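Local coordinates for protein nucleocapsid (Crimean-congo hemorrhagic fever virus, PDB 4AKL) that binds double- and single-stranded RNA, probably takes part in packaging the viral genome, and displays sequence-non-specific double-stranded DNA endonuclease activity, at residues Ala154-Pro159 against Thr422-Ala427; Lys411-Leu416 against Arg428-Leu433. One frame throughout, in Å; residues are numbered along the deposited sequence. Where two conformers were deposited one is given.

Contact 1: residues Ala154-Pro159 against Thr422-Ala427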
ATOM      1  N   ALA A 154       5.743  -3.078 -18.383  1.00 61.83           N
ATOM      2  CA  ALA A 154       5.714  -4.294 -19.219  1.00 63.45           C
ATOM      3  C   ALA A 154       7.074  -4.969 -19.211  1.00 63.34           C
ATOM      4  O   ALA A 154       7.175  -6.189 -19.165  1.00 63.78           O
ATOM      5  CB  ALA A 154       5.335  -3.954 -20.656  1.00 66.00           C
ATOM      6  N   GLU A 155       8.111  -4.148 -19.267  1.00 63.13           N
ATOM      7  CA  GLU A 155       9.472  -4.596 -19.353  1.00 63.11           C
ATOM      8  C   GLU A 155      10.209  -4.077 -18.127  1.00 60.66           C
ATOM      9  O   GLU A 155       9.900  -2.995 -17.633  1.00 59.86           O
ATOM     10  CB  GLU A 155      10.129  -4.027 -20.629  1.00 65.36           C
ATOM     11  CG  GLU A 155       9.191  -3.877 -21.889  1.00 68.30           C
ATOM     12  CD  GLU A 155       9.226  -5.038 -22.944  1.00 70.94           C
ATOM     13  OE1 GLU A 155      10.322  -5.547 -23.286  1.00 70.51           O
ATOM     14  OE2 GLU A 155       8.134  -5.419 -23.447  1.00 72.25           O
ATOM     15  N   TYR A 156      11.180  -4.843 -17.629  1.00 59.50           N
ATOM     16  CA  TYR A 156      12.067  -4.362 -16.562  1.00 57.35           C
ATOM     17  C   TYR A 156      13.466  -4.699 -16.965  1.00 57.69           C
ATOM     18  O   TYR A 156      13.824  -5.876 -17.042  1.00 57.95           O
ATOM     19  CB  TYR A 156      11.727  -5.014 -15.244  1.00 55.50           C
ATOM     20  CG  TYR A 156      12.302  -4.386 -13.995  1.00 53.61           C
ATOM     21  CD1 TYR A 156      12.000  -3.088 -13.638  1.00 53.73           C
ATOM     22  CD2 TYR A 156      13.098  -5.129 -13.117  1.00 53.72           C
ATOM     23  CE1 TYR A 156      12.500  -2.516 -12.455  1.00 51.58           C
ATOM     24  CE2 TYR A 156      13.599  -4.565 -11.932  1.00 51.68           C
ATOM     25  CZ  TYR A 156      13.299  -3.261 -11.611  1.00 51.06           C
ATOM     26  OH  TYR A 156      13.800  -2.713 -10.442  1.00 47.57           O
ATOM     27  N   LYS A 157      14.244  -3.651 -17.218  1.00 57.64           N
ATOM     28  CA  LYS A 157      15.623  -3.787 -17.669  0.50 58.30           C
ATOM     29  C   LYS A 157      16.555  -3.843 -16.478  1.00 56.45           C
ATOM     30  O   LYS A 157      16.585  -2.918 -15.682  1.00 55.79           O
ATOM     31  CB  LYS A 157      16.027  -2.610 -18.551  0.50 59.89           C
ATOM     32  CG  LYS A 157      17.461  -2.675 -19.039  0.50 61.33           C
ATOM     33  CD  LYS A 157      17.633  -3.721 -20.101  0.50 63.20           C
ATOM     34  CE  LYS A 157      19.069  -4.193 -20.168  0.50 64.07           C
ATOM     35  NZ  LYS A 157      20.055  -3.105 -19.922  0.50 64.38           N
ATOM     36  N   VAL A 158      17.314  -4.936 -16.366  1.00 55.57           N
ATOM     37  CA  VAL A 158      18.322  -5.115 -15.326  1.00 53.65           C
ATOM     38  C   VAL A 158      19.588  -5.594 -16.007  1.00 54.90           C
ATOM     39  O   VAL A 158      19.502  -6.079 -17.101  1.00 56.69           O
ATOM     40  CB  VAL A 158      17.887  -6.166 -14.262  1.00 51.82           C
ATOM     41  CG1 VAL A 158      16.577  -5.734 -13.555  1.00 50.09           C
ATOM     42  CG2 VAL A 158      17.736  -7.542 -14.872  1.00 52.03           C
ATOM     43  N   PRO A 159      20.761  -5.459 -15.358  1.00 54.22           N
ATOM     44  CA  PRO A 159      22.004  -6.054 -15.839  1.00 55.75           C
ATOM     45  C   PRO A 159      21.904  -7.569 -16.010  1.00 56.02           C
ATOM     46  O   PRO A 159      21.256  -8.213 -15.202  1.00 54.22           O
ATOM     47  CB  PRO A 159      23.002  -5.764 -14.720  1.00 54.85           C
ATOM     48  CG  PRO A 159      22.412  -4.754 -13.913  1.00 53.74           C
ATOM     49  CD  PRO A 159      20.974  -4.669 -14.142  1.00 52.65           C
ATOM     50  N   THR A 422      23.045   3.877 -15.132  1.00 64.94           N
ATOM     51  CA  THR A 422      23.636   3.408 -13.877  1.00 62.85           C
ATOM     52  C   THR A 422      23.433   1.891 -13.670  1.00 60.75           C
ATOM     53  O   THR A 422      23.750   1.381 -12.631  1.00 59.70           O
ATOM     54  CB  THR A 422      23.038   4.172 -12.666  1.00 61.13           C
ATOM     55  OG1 THR A 422      21.617   4.095 -12.721  1.00 60.25           O
ATOM     56  CG2 THR A 422      23.449   5.626 -12.684  1.00 62.71           C
ATOM     57  N   ASN A 423      22.920   1.174 -14.661  1.00 60.47           N
ATOM     58  CA  ASN A 423      22.658  -0.297 -14.557  1.00 58.89           C
ATOM     59  C   ASN A 423      21.769  -0.769 -13.387  1.00 55.21           C
ATOM     60  O   ASN A 423      22.019  -1.803 -12.735  1.00 54.78           O
ATOM     61  CB  ASN A 423      23.986  -1.103 -14.659  1.00 60.41           C
ATOM     62  CG  ASN A 423      24.232  -1.648 -16.053  1.00 63.63           C
ATOM     63  OD1 ASN A 423      24.895  -2.663 -16.203  1.00 67.68           O
ATOM     64  ND2 ASN A 423      23.693  -0.982 -17.081  1.00 65.81           N
ATOM     65  N   ASN A 424      20.720   0.002 -13.145  1.00 52.54           N
ATOM     66  CA  ASN A 424      19.673  -0.341 -12.209  1.00 49.04           C
ATOM     67  C   ASN A 424      20.183  -0.756 -10.797  1.00 46.60           C
ATOM     68  O   ASN A 424      19.989  -1.885 -10.359  1.00 45.19           O
ATOM     69  CB  ASN A 424      18.755  -1.402 -12.856  1.00 48.69           C
ATOM     70  CG  ASN A 424      17.408  -1.533 -12.134  1.00 46.77           C
ATOM     71  OD1 ASN A 424      17.257  -1.024 -11.040  1.00 41.98           O
ATOM     72  ND2 ASN A 424      16.431  -2.214 -12.759  1.00 45.01           N
ATOM     73  N   PRO A 425      20.825   0.183 -10.088  1.00 45.37           N
ATOM     74  CA  PRO A 425      21.283  -0.118  -8.764  1.00 44.00           C
ATOM     75  C   PRO A 425      20.141  -0.436  -7.809  1.00 41.63           C
ATOM     76  O   PRO A 425      20.396  -1.035  -6.803  1.00 40.54           O
ATOM     77  CB  PRO A 425      22.013   1.183  -8.338  1.00 44.42           C
ATOM     78  CG  PRO A 425      21.420   2.170  -9.115  1.00 45.26           C
ATOM     79  CD  PRO A 425      21.195   1.553 -10.438  1.00 46.54           C
ATOM     80  N   CYS A 426      18.905  -0.027  -8.138  1.00 41.03           N
ATOM     81  CA  CYS A 426      17.760  -0.424  -7.372  1.00 39.60           C
ATOM     82  C   CYS A 426      17.627  -1.939  -7.406  1.00 39.42           C
ATOM     83  O   CYS A 426      17.594  -2.611  -6.340  1.00 38.06           O
ATOM     84  CB  CYS A 426      16.498   0.203  -7.931  1.00 39.67           C
ATOM     85  SG  CYS A 426      15.024  -0.178  -6.916  1.00 37.39           S
ATOM     86  N   ALA A 427      17.546  -2.478  -8.619  1.00 40.28           N
ATOM     87  CA  ALA A 427      17.345  -3.912  -8.773  1.00 40.50           C
ATOM     88  C   ALA A 427      18.573  -4.681  -8.245  1.00 40.97           C
ATOM     89  O   ALA A 427      18.437  -5.682  -7.548  1.00 40.48           O
ATOM     90  CB  ALA A 427      17.040  -4.251 -10.205  1.00 41.87           C
TER

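Contact 2: residues Lys411-Leu416 against Arg428-Leu433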
ATOM      1  N   LYS A 411      12.525   1.202   2.669  1.00 30.18           N
ATOM      2  CA  LYS A 411      12.024   1.715   1.416  1.00 30.71           C
ATOM      3  C   LYS A 411      12.853   2.864   0.766  1.00 31.50           C
ATOM      4  O   LYS A 411      12.487   3.336  -0.339  1.00 33.17           O
ATOM      5  CB  LYS A 411      10.524   1.986   1.545  1.00 30.49           C
ATOM      6  CG  LYS A 411       9.786   0.675   1.376  1.00 31.44           C
ATOM      7  CD  LYS A 411       8.336   0.731   1.636  1.00 33.96           C
ATOM      8  CE  LYS A 411       7.754  -0.650   1.454  1.00 34.37           C
ATOM      9  NZ  LYS A 411       6.376  -0.663   1.898  1.00 35.54           N
ATOM     10  N   SER A 412      13.953   3.296   1.411  1.00 31.06           N
ATOM     11  CA  SER A 412      14.840   4.232   0.806  1.00 31.90           C
ATOM     12  C   SER A 412      15.448   3.628  -0.432  1.00 32.84           C
ATOM     13  O   SER A 412      15.866   4.363  -1.311  1.00 33.34           O
ATOM     14  CB  SER A 412      15.890   4.737   1.746  1.00 31.73           C
ATOM     15  OG  SER A 412      15.322   5.555   2.750  1.00 31.67           O
ATOM     16  N   ILE A 413      15.487   2.283  -0.490  1.00 32.67           N
ATOM     17  CA  ILE A 413      15.862   1.543  -1.697  1.00 34.04           C
ATOM     18  C   ILE A 413      15.117   1.974  -2.953  1.00 34.83           C
ATOM     19  O   ILE A 413      15.693   1.949  -4.041  1.00 36.15           O
ATOM     20  CB  ILE A 413      15.699  -0.024  -1.467  1.00 33.44           C
ATOM     21  CG1 ILE A 413      16.881  -0.550  -0.707  1.00 33.93           C
ATOM     22  CG2 ILE A 413      15.731  -0.774  -2.727  1.00 36.05           C
ATOM     23  CD1 ILE A 413      16.642  -1.925  -0.006  1.00 34.53           C
ATOM     24  N   LEU A 414      13.846   2.364  -2.822  1.00 34.54           N
ATOM     25  CA  LEU A 414      13.045   2.774  -3.957  1.00 35.57           C
ATOM     26  C   LEU A 414      13.512   4.121  -4.550  1.00 36.67           C
ATOM     27  O   LEU A 414      13.114   4.464  -5.638  1.00 37.76           O
ATOM     28  CB  LEU A 414      11.567   2.877  -3.549  1.00 35.02           C
ATOM     29  CG  LEU A 414      10.911   1.539  -3.241  1.00 33.96           C
ATOM     30  CD1 LEU A 414       9.499   1.757  -2.761  1.00 30.75           C
ATOM     31  CD2 LEU A 414      10.954   0.596  -4.457  1.00 34.80           C
ATOM     32  N   ASN A 415      14.323   4.865  -3.800  1.00 36.59           N
ATOM     33  CA  ASN A 415      15.041   6.040  -4.314  1.00 37.77           C
ATOM     34  C   ASN A 415      16.283   5.673  -5.162  1.00 39.21           C
ATOM     35  O   ASN A 415      16.850   6.545  -5.812  1.00 39.99           O
ATOM     36  CB  ASN A 415      15.452   6.958  -3.163  1.00 37.27           C
ATOM     37  CG  ASN A 415      15.878   8.326  -3.630  1.00 39.04           C
ATOM     38  OD1 ASN A 415      15.324   8.868  -4.615  1.00 38.91           O
ATOM     39  ND2 ASN A 415      16.863   8.893  -2.962  1.00 36.57           N
ATOM     40  N   LEU A 416      16.714   4.401  -5.155  1.00 39.07           N
ATOM     41  CA  LEU A 416      17.851   3.988  -6.000  1.00 40.88           C
ATOM     42  C   LEU A 416      17.364   3.927  -7.433  1.00 42.40           C
ATOM     43  O   LEU A 416      16.262   3.404  -7.667  1.00 41.09           O
ATOM     44  CB  LEU A 416      18.433   2.631  -5.612  1.00 40.14           C
ATOM     45  CG  LEU A 416      19.340   2.606  -4.381  1.00 39.67           C
ATOM     46  CD1 LEU A 416      19.553   1.174  -3.924  1.00 37.30           C
ATOM     47  CD2 LEU A 416      20.701   3.328  -4.621  1.00 39.91           C
ATOM     48  N   ARG A 428      19.774  -4.211  -8.528  1.00 42.04           N
ATOM     49  CA  ARG A 428      20.930  -4.936  -8.005  1.00 42.82           C
ATOM     50  C   ARG A 428      20.838  -5.115  -6.485  1.00 40.93           C
ATOM     51  O   ARG A 428      21.130  -6.196  -5.980  1.00 41.16           O
ATOM     52  CB  ARG A 428      22.229  -4.269  -8.384  1.00 44.17           C
ATOM     53  CG  ARG A 428      22.561  -4.480  -9.847  1.00 48.02           C
ATOM     54  CD  ARG A 428      23.881  -3.884 -10.211  1.00 52.44           C
ATOM     55  NE  ARG A 428      23.766  -2.470 -10.607  1.00 56.75           N
ATOM     56  CZ  ARG A 428      24.414  -1.420 -10.060  1.00 57.95           C
ATOM     57  NH1 ARG A 428      25.274  -1.539  -9.042  1.00 58.27           N
ATOM     58  NH2 ARG A 428      24.193  -0.222 -10.550  1.00 59.21           N
ATOM     59  N   THR A 429      20.413  -4.069  -5.795  1.00 39.46           N
ATOM     60  CA  THR A 429      20.399  -4.046  -4.353  1.00 38.08           C
ATOM     61  C   THR A 429      19.264  -4.911  -3.761  1.00 36.87           C
ATOM     62  O   THR A 429      19.463  -5.572  -2.724  1.00 37.41           O
ATOM     63  CB  THR A 429      20.269  -2.602  -3.883  1.00 37.93           C
ATOM     64  OG1 THR A 429      21.311  -1.823  -4.477  1.00 38.32           O
ATOM     65  CG2 THR A 429      20.294  -2.491  -2.320  1.00 36.36           C
ATOM     66  N   ILE A 430      18.084  -4.892  -4.395  1.00 36.02           N
ATOM     67  CA  ILE A 430      16.965  -5.772  -4.040  1.00 34.99           C
ATOM     68  C   ILE A 430      17.372  -7.240  -4.115  1.00 35.40           C
ATOM     69  O   ILE A 430      17.115  -7.999  -3.217  1.00 34.44           O
ATOM     70  CB  ILE A 430      15.748  -5.535  -4.968  1.00 35.18           C
ATOM     71  CG1 ILE A 430      15.056  -4.200  -4.629  1.00 34.69           C
ATOM     72  CG2 ILE A 430      14.715  -6.656  -4.842  1.00 34.52           C
ATOM     73  CD1 ILE A 430      13.934  -3.727  -5.590  1.00 33.20           C
ATOM     74  N   VAL A 431      18.017  -7.607  -5.220  1.00 36.88           N
ATOM     75  CA  VAL A 431      18.482  -8.972  -5.504  1.00 37.61           C
ATOM     76  C   VAL A 431      19.531  -9.446  -4.488  1.00 37.73           C
ATOM     77  O   VAL A 431      19.485 -10.604  -3.996  1.00 37.36           O
ATOM     78  CB  VAL A 431      19.071  -9.050  -6.970  1.00 39.52           C
ATOM     79  CG1 VAL A 431      19.961 -10.212  -7.146  1.00 40.35           C
ATOM     80  CG2 VAL A 431      17.948  -9.059  -7.974  1.00 39.13           C
ATOM     81  N   LYS A 432      20.473  -8.561  -4.179  1.00 38.01           N
ATOM     82  CA  LYS A 432      21.517  -8.901  -3.261  1.00 38.65           C
ATOM     83  C   LYS A 432      20.890  -9.128  -1.887  1.00 37.13           C
ATOM     84  O   LYS A 432      21.324 -10.045  -1.188  1.00 37.57           O
ATOM     85  CB  LYS A 432      22.652  -7.875  -3.220  1.00 39.33           C
ATOM     86  CG  LYS A 432      24.041  -8.530  -2.988  1.00 43.70           C
ATOM     87  CD  LYS A 432      24.458  -9.330  -4.271  1.00 47.08           C
ATOM     88  CE  LYS A 432      25.911  -9.431  -4.523  1.00 51.12           C
ATOM     89  NZ  LYS A 432      26.616 -10.545  -3.850  1.00 52.26           N
ATOM     90  N   LEU A 433      19.854  -8.361  -1.513  1.00 35.62           N
ATOM     91  CA  LEU A 433      19.170  -8.620  -0.229  1.00 34.75           C
ATOM     92  C   LEU A 433      18.420  -9.954  -0.210  1.00 34.98           C
ATOM     93  O   LEU A 433      18.400 -10.648   0.825  1.00 34.54           O
ATOM     94  CB  LEU A 433      18.209  -7.536   0.164  1.00 33.42           C
ATOM     95  CG  LEU A 433      18.903  -6.247   0.539  1.00 34.72           C
ATOM     96  CD1 LEU A 433      17.935  -5.088   0.376  1.00 32.40           C
ATOM     97  CD2 LEU A 433      19.483  -6.296   1.969  1.00 33.97           C
TER

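Contact 1: residues Ala154-Pro159 against Thr422-Ala427
With CG anti to the backbone N in both residues (chi1 -163° in Asn424, -165° in Tyr156), the Asn424 amide and the Tyr156 ring meet between the two segments. The two ends of the carboxamide do different work: ND2 reaches across, OD1 turns back to its own helix. ND2 donates to Lys157 O at 3.0 Å in a fairly straight bond (161° at the hydrogen); the acceptor lies close to the amide plane, while the donor sits above the plane of the Lys157 carbonyl. The same ND2 rests over one face of the Tyr156 ring, 3.5 Å from Tyr156 CZ, with ring and amide planes nearly perpendicular. The other end makes Asn424 the N-cap of helix 425-440: Asn424 OD1 accepts from Ala427 N at 2.8 Å, so one side chain both caps the first turn and ties it to the chain leaving strand 155-156. This strand pairs in parallel with strand 480-481 near the C-terminus. Ala427 CB packs 3.7 Å from Val158 CG1 and 3.6 Å from Tyr156 OH, the hydroxyl being hydrogen-bonded to Ser458 of helix 450-460. The Pro159 ring and the Asn423 side chain run past each other in opposite directions, and Pro159 CG lies 3.2 Å from the backbone Asn423 O, a carbonyl that accepts a hydrogen bond from Arg428 NE.

Contact 2: residues Lys411-Leu416 against Arg428-Leu433
Ile413 and Leu433 meet methyl to methyl, tip to tip, with Ile413 CD1 only 3.4 Å from Leu433 CD1, tighter than usual van der Waals contact. The other branch of Ile413 serves a different neighbour: the Ile413 and Ile430 side chains cross obliquely, with Ile413 CG2 4.0 Å from Ile430 CG1, so the forked side chain engages two residues of the helix. Leu416 comes in at about a right angle to Thr429, its CD1 lying 3.5 Å from Thr429 OG1 and 3.8 Å from Thr429 CB. The interface is thus a buried, largely aliphatic one between the end of a 3-10 segment, with Leu416 just past it, and helix 425-440, which presents Thr429 and Leu433, one turn apart, and Ile430 beside them. At the end of the 3-10 segment, Leu416 N bonds to Ile413 O at 2.9 Å, an i+3 to i bond consistent with both side chains pointing toward the helix. Thr429 OG1, anti to its own carbonyl carbon (chi1 -54°), is hydrogen-bonded to Pro425 O in the preceding turn, which satisfies this buried hydroxyl beside the Leu416 methyl. Further out, helix 56-71 touches Ile413, Thr429 and Leu433 through Thr71, Ala70 and Leu67, whereas Leu454 of helix 450-460 meets Ile413 and Met169 of helix 163-181 meets Ile430.

Overall arrangement
Both contacts use helix 425-440, with centres 11 Å apart on the same side of the chain's centre. Contact 1 takes its capped first turn and contact 2 the residues that follow. Along the chain the order is 154-159, 411-416, 422-427, 428-433, so the pairings cross: the 3-10 segment precedes the helix closely, whereas 154-159 comes from 263 residues earlier. They also touch directly where Cys426 packs against the backbone of Leu416 and Ile413. Helix 450-460 contributes side chains to both. The start of this one helix therefore joins a segment far earlier in the mainly helical nucleocapsid chain and one just before it.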